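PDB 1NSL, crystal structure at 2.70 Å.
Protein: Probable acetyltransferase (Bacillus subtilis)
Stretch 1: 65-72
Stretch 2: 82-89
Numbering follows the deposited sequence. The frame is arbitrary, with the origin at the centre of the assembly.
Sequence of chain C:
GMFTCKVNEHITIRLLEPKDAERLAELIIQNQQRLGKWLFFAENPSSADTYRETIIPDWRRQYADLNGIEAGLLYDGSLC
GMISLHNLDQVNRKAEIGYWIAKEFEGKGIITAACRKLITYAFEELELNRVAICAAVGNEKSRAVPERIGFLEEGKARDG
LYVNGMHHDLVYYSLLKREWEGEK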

# COMPACT_ATOMS: atom_id res chain seq x y z
N ASP C 65 12.79 7.32 4.05
CA ASP C 65 13.19 6.63 2.87
C ASP C 65 14.50 7.20 2.40
O ASP C 65 15.15 6.68 1.51
CB ASP C 65 12.09 6.78 1.85
CG ASP C 65 10.93 5.86 2.17
OD1 ASP C 65 11.08 5.13 3.16
OD2 ASP C 65 9.86 5.76 1.51
N LEU C 66 14.87 8.30 3.03
CA LEU C 66 16.12 8.88 2.71
C LEU C 66 16.10 9.63 1.41
O LEU C 66 17.13 9.66 0.69
CB LEU C 66 17.17 7.80 2.60
CG LEU C 66 17.91 7.41 3.88
CD1 LEU C 66 18.59 6.07 3.65
CD2 LEU C 66 18.94 8.49 4.25
N ASN C 67 14.98 10.23 1.04
CA ASN C 67 15.19 11.06 -0.09
C ASN C 67 14.73 12.43 -0.04
O ASN C 67 14.15 12.91 -0.99
CB ASN C 67 14.81 10.42 -1.39
CG ASN C 67 13.39 10.18 -1.49
OD1 ASN C 67 12.99 9.01 -1.57
ND2 ASN C 67 12.58 11.26 -1.52
N GLY C 68 15.01 13.07 1.06
CA GLY C 68 14.93 14.53 1.07
C GLY C 68 14.72 15.03 2.45
O GLY C 68 14.54 14.26 3.35
N ILE C 69 14.70 16.32 2.62
CA ILE C 69 14.29 16.81 3.91
C ILE C 69 13.30 17.93 3.75
O ILE C 69 13.50 18.86 2.98
CB ILE C 69 15.47 17.27 4.71
CG1 ILE C 69 16.27 16.03 5.11
CG2 ILE C 69 14.96 17.90 5.91
CD1 ILE C 69 17.79 16.13 5.02
N GLU C 70 12.20 17.83 4.46
CA GLU C 70 11.23 18.90 4.47
C GLU C 70 11.23 19.20 5.96
O GLU C 70 10.65 18.46 6.71
CB GLU C 70 9.83 18.43 3.99
CG GLU C 70 9.65 18.17 2.49
CD GLU C 70 10.24 19.29 1.60
OE1 GLU C 70 10.29 20.44 2.02
OE2 GLU C 70 10.69 19.04 0.48
N ALA C 71 11.91 20.25 6.39
CA ALA C 71 12.01 20.56 7.82
C ALA C 71 11.43 21.88 8.26
O ALA C 71 11.26 22.80 7.47
CB ALA C 71 13.49 20.50 8.26
N GLY C 72 11.20 22.03 9.55
CA GLY C 72 10.75 23.31 10.02
C GLY C 72 11.87 24.20 10.52
O GLY C 72 12.85 23.70 11.07
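Stretch 2 (82-89) MISLHNLD

Four backbone hydrogen bonds tie residues 82-89 to residues 65-72, and they come as two reciprocal pairs. In the first, Ile69 N donates to Leu85 O at 2.9 Å and Leu85 N returns the bond to Ile69 O, also at 2.9 Å, both nearly straight at about 160°. Two residues further along stretch 1, Ala71 N donates to Ile83 O at 3.0 Å and Ile83 N to Ala71 O at 3.0 Å; the second of these is the more bent, at 149°. Such doubled bonds recurring every second residue are the signature of an antiparallel ladder.

One side-chain bond joins the backbone set. Ser84 OG donates to Glu70 OE2 at 3.0 Å. These two residues form a non-hydrogen-bonded pair: Glu70 CA and Ser84 CA are 4.7 Å apart, and both side chains lie on the same face of the sheet. The serine is t at chi1, while the glutamate, m at both chi1 and chi2, brings its carboxylate back toward the neighbouring strand. At this pair the side chains supply a polar bond where the backbone pairing makes none.

Stretch 2 is extended throughout as strand 82-89, except that Asn87 takes positive phi and psi (49/51). Its partner strand begins at Ile69 and runs in the opposite sense: the N-to-C directions make an angle of 165°, and the axes approach to 4.6 Å. The register is simple, Ile69 facing Leu85, Glu70 facing Ser84, Ala71 facing Ile83 and Gly72 facing Met82. At the last pair Gly72 CA and Met82 CA draw to 4.3 Å. Residues of stretch 2 at the non-hydrogen-bonded positions add CA-H...O contacts to carbonyls that already accept an N-H: Ser84 CA to Ile69 O and Met82 CA to Ala71 O, each 3.1 Å.

The face opposite Glu70 and Ser84 is apolar. There Ala71 CB lies 4.1 Å from Ile83 CG2, and Ile69 CD1 lies 4.4 Å from Leu85 CD2. These are modest contacts between buried side chains: cross-strand neighbours touch lightly.

Before the strand, stretch 1 leaves a helix at Leu66, whose phi is positive, and passes through Asn67 to Gly68. Glycine is demanded here twice over. Its backbone angles, 156/176, would jam a CB against the preceding carbonyl, and an ideal CB on Gly68 would also fall 3.0 Å from Leu85 O, a clash; even without one, Gly68 CA sits 3.3 Å from Leu85 O.

Leu88 closes this end of the contact. Its CB points toward stretch 1, and its CD1 reaches 3.5 Å from Asn67 C, 3.7 Å from Gly68 N and 3.8 Å from Leu66 O, so a single methyl packs against the backbone from Leu66 to Gly68. The CA-to-CB bond of Asn87 points away from stretch 1, and the residue makes no contact with it; Asn87 OD1 accepts a weak hydrogen bond from His86 ND1 at 3.3 Å. In all, the contact buries 492 Å², counting both sides.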

# COMPACT_ATOMS: atom_id res chain seq x y z
N MSE C 82 10.27 27.01 6.83
CA MSE C 82 10.64 25.65 6.41
C MSE C 82 11.89 25.69 5.54
O MSE C 82 12.08 26.64 4.77
CB MSE C 82 9.53 25.01 5.54
CG MSE C 82 8.17 25.01 6.11
SE MSE C 82 7.16 23.54 5.40
CE MSE C 82 7.36 23.75 3.59
N ILE C 83 12.72 24.66 5.63
CA ILE C 83 13.86 24.57 4.72
C ILE C 83 13.75 23.24 4.15
O ILE C 83 13.10 22.38 4.73
CB ILE C 83 15.19 24.67 5.38
CG1 ILE C 83 16.27 24.56 4.35
CG2 ILE C 83 15.41 23.54 6.30
CD1 ILE C 83 17.59 25.14 4.95
N SER C 84 14.42 23.03 3.03
CA SER C 84 14.14 21.83 2.31
C SER C 84 15.22 21.45 1.34
O SER C 84 15.86 22.31 0.70
CB SER C 84 12.89 22.07 1.55
OG SER C 84 12.82 21.17 0.45
N LEU C 85 15.43 20.14 1.24
CA LEU C 85 16.43 19.62 0.32
C LEU C 85 15.65 18.61 -0.45
O LEU C 85 15.17 17.68 0.15
CB LEU C 85 17.54 18.93 1.07
CG LEU C 85 18.46 18.13 0.16
CD1 LEU C 85 19.44 19.03 -0.36
CD2 LEU C 85 19.16 17.07 0.96
N HIS C 86 15.52 18.81 -1.76
CA HIS C 86 14.68 17.99 -2.60
C HIS C 86 15.36 17.75 -3.94
O HIS C 86 16.43 18.22 -4.12
CB HIS C 86 13.33 18.65 -2.78
CG HIS C 86 13.41 20.07 -3.24
ND1 HIS C 86 13.35 20.43 -4.57
CD2 HIS C 86 13.56 21.21 -2.55
CE1 HIS C 86 13.45 21.73 -4.68
NE2 HIS C 86 13.62 22.24 -3.47
N ASN C 87 14.71 17.07 -4.87
CA ASN C 87 15.33 16.62 -6.11
C ASN C 87 16.62 15.94 -5.82
O ASN C 87 17.64 16.26 -6.39
CB ASN C 87 15.58 17.74 -7.09
CG ASN C 87 14.31 18.46 -7.47
OD1 ASN C 87 13.24 18.17 -6.91
ND2 ASN C 87 14.41 19.44 -8.40
N LEU C 88 16.58 14.99 -4.91
CA LEU C 88 17.79 14.33 -4.54
C LEU C 88 18.11 13.33 -5.61
O LEU C 88 17.37 12.40 -5.80
CB LEU C 88 17.56 13.61 -3.25
CG LEU C 88 18.72 13.31 -2.34
CD1 LEU C 88 18.07 12.94 -0.98
CD2 LEU C 88 19.54 12.15 -2.89
N ASP C 89 19.23 13.50 -6.30
CA ASP C 89 19.61 12.62 -7.36
C ASP C 89 20.94 12.00 -6.93
O ASP C 89 22.00 12.59 -7.14
CB ASP C 89 19.75 13.47 -8.60
CG ASP C 89 20.02 12.69 -9.85
OD1 ASP C 89 20.40 11.51 -9.79
OD2 ASP C 89 19.92 13.23 -10.97